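Local atomic coordinates of Poly(A) ribonuclease POP2 (Saccharomyces cerevisiae, PDB entry 1UOC), a protein that removes poly(A) tails from mRNA as a 3'-exoribonuclease and probably catalytic subunit of the CCR4-NOT deadenylase complex. Residues S44-G49 and E119-S124. Numbering follows the deposited sequence.
Sequences STEFVG and ELLRKS
Leu-121 points from helix 115-123 toward strand 40-48, and its two methyls meet different residues. CD1 meets Val-48 CG1 at 3.3 Å, tighter than usual for two methyl carbons, the two side chains crossing at about a right angle. CD2 lies 4.1 Å from Glu-46 CG, in the aliphatic part of the glutamate; here the side chains run past each other in opposite directions. The backbone of Leu-121 already directs CB toward the strand, and with CG anti to the carbonyl carbon (chi1 -78°) the branch reaches both partners. Met-113 touches both Val-48 and Leu-121. The strand is a central one of the mixed sheet in this RNase D-type domain of a DEDD nuclease, a family in the RNase H clan, and it pairs with antiparallel strand 77-86. Here Ser-44 and Gln-250 join Glu-46 and Asp-166 as predicted ligands of the catalytic divalent metal. A bend at chi2 (56°) turns the carboxylate of Glu-46 across the line from CG to Leu-121 CD2, with OE2 4.2 Å from that methyl. On the exposed side of the helix, Arg-122 NH2 forms a salt bridge with Glu-119 OE1 at 2.7 Å, approaching from above the carboxylate plane.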
loop_
_atom_site.group_PDB
_atom_site.type_symbol
_atom_site.label_atom_id
_atom_site.label_comp_id
_atom_site.label_asym_id
_atom_site.label_seq_id
_atom_site.Cartn_x
_atom_site.Cartn_y
_atom_site.Cartn_z
ATOM N N SER A 44 2.015 0.156 -0.791
ATOM C CA SER A 44 3.024 0.075 0.250
ATOM C C SER A 44 3.962 1.262 0.056
ATOM O O SER A 44 4.103 1.789 -1.054
ATOM C CB SER A 44 3.801 -1.231 0.155
ATOM O OG SER A 44 4.586 -1.393 1.320
ATOM N N THR A 45 4.599 1.691 1.135
ATOM C CA THR A 45 5.468 2.847 1.041
ATOM C C THR A 45 6.735 2.716 1.857
ATOM O O THR A 45 6.830 1.916 2.789
ATOM C CB THR A 45 4.757 4.103 1.526
ATOM O OG1 THR A 45 4.427 3.929 2.911
ATOM C CG2 THR A 45 3.487 4.356 0.717
ATOM N N GLU A 46 7.709 3.525 1.486
ATOM C CA GLU A 46 8.977 3.551 2.169
ATOM C C GLU A 46 9.348 5.022 2.234
ATOM O O GLU A 46 9.551 5.678 1.208
ATOM C CB GLU A 46 10.018 2.742 1.391
ATOM C CG GLU A 46 11.329 2.535 2.141
ATOM C CD GLU A 46 11.128 1.890 3.500
ATOM O OE1 GLU A 46 10.656 0.736 3.556
ATOM O OE2 GLU A 46 11.439 2.542 4.518
ATOM N N PHE A 47 9.380 5.548 3.451
ATOM C CA PHE A 47 9.721 6.943 3.659
ATOM C C PHE A 47 11.092 7.020 4.280
ATOM O O PHE A 47 11.518 6.118 5.004
ATOM C CB PHE A 47 8.741 7.622 4.614
ATOM C CG PHE A 47 7.309 7.537 4.188
ATOM C CD1 PHE A 47 6.466 6.569 4.726
ATOM C CD2 PHE A 47 6.789 8.445 3.270
ATOM C CE1 PHE A 47 5.120 6.509 4.359
ATOM C CE2 PHE A 47 5.443 8.392 2.896
ATOM C CZ PHE A 47 4.608 7.426 3.442
ATOM N N VAL A 48 11.784 8.108 3.990
ATOM C CA VAL A 48 13.098 8.341 4.549
ATOM C C VAL A 48 12.974 9.553 5.476
ATOM O O VAL A 48 12.467 10.609 5.081
ATOM C CB VAL A 48 14.134 8.591 3.433
ATOM C CG1 VAL A 48 14.321 7.314 2.622
ATOM C CG2 VAL A 48 13.679 9.718 2.523
ATOM N N GLY A 49 13.403 9.382 6.722
ATOM C CA GLY A 49 13.325 10.463 7.686
ATOM C C GLY A 49 13.357 9.897 9.086
ATOM O O GLY A 49 13.359 8.674 9.259
ATOM N N GLU A 119 21.929 3.316 6.313
ATOM C CA GLU A 119 22.591 2.030 6.149
ATOM C C GLU A 119 21.527 0.941 6.084
ATOM O O GLU A 119 21.680 -0.055 5.377
ATOM C CB GLU A 119 23.563 1.773 7.307
ATOM C CG GLU A 119 24.860 2.567 7.186
ATOM C CD GLU A 119 25.707 2.126 5.997
ATOM O OE1 GLU A 119 26.631 1.307 6.193
ATOM O OE2 GLU A 119 25.438 2.586 4.864
ATOM N N LEU A 120 20.441 1.148 6.819
ATOM C CA LEU A 120 19.336 0.203 6.832
ATOM C C LEU A 120 18.791 0.137 5.403
ATOM O O LEU A 120 18.668 -0.943 4.820
ATOM C CB LEU A 120 18.248 0.687 7.795
ATOM C CG LEU A 120 17.597 -0.341 8.726
ATOM C CD1 LEU A 120 16.642 0.374 9.675
ATOM C CD2 LEU A 120 16.860 -1.399 7.909
ATOM N N LEU A 121 18.484 1.305 4.842
ATOM C CA LEU A 121 17.968 1.405 3.479
ATOM C C LEU A 121 18.888 0.728 2.474
ATOM O O LEU A 121 18.421 0.045 1.564
ATOM C CB LEU A 121 17.791 2.874 3.081
ATOM C CG LEU A 121 16.566 3.589 3.637
ATOM C CD1 LEU A 121 16.670 5.082 3.393
ATOM C CD2 LEU A 121 15.327 3.010 2.984
ATOM N N ARG A 122 20.194 0.926 2.634
ATOM C CA ARG A 122 21.171 0.334 1.726
ATOM C C ARG A 122 20.893 -1.148 1.524
ATOM O O ARG A 122 20.616 -1.591 0.408
ATOM C CB ARG A 122 22.583 0.509 2.277
ATOM C CG ARG A 122 23.531 1.225 1.334
ATOM C CD ARG A 122 24.884 0.552 1.346
ATOM N NE ARG A 122 25.349 0.326 2.710
ATOM C CZ ARG A 122 26.356 -0.478 3.032
ATOM N NH1 ARG A 122 27.006 -1.138 2.083
ATOM N NH2 ARG A 122 26.713 -0.622 4.302
ATOM N N LYS A 123 20.973 -1.908 2.610
ATOM C CA LYS A 123 20.723 -3.341 2.563
ATOM C C LYS A 123 19.412 -3.637 1.843
ATOM O O LYS A 123 19.362 -4.478 0.945
ATOM C CB LYS A 123 20.648 -3.907 3.977
ATOM C CG LYS A 123 21.916 -3.759 4.802
ATOM C CD LYS A 123 21.719 -4.430 6.155
ATOM C CE LYS A 123 23.007 -4.489 6.958
ATOM N NZ LYS A 123 22.778 -5.165 8.270
ATOM N N SER A 124 18.354 -2.941 2.253
ATOM C CA SER A 124 17.023 -3.110 1.669
ATOM C C SER A 124 16.999 -2.994 0.139
ATOM O O SER A 124 15.929 -2.995 -0.472
ATOM C CB SER A 124 16.062 -2.080 2.274
ATOM O OG SER A 124 14.790 -2.119 1.643
#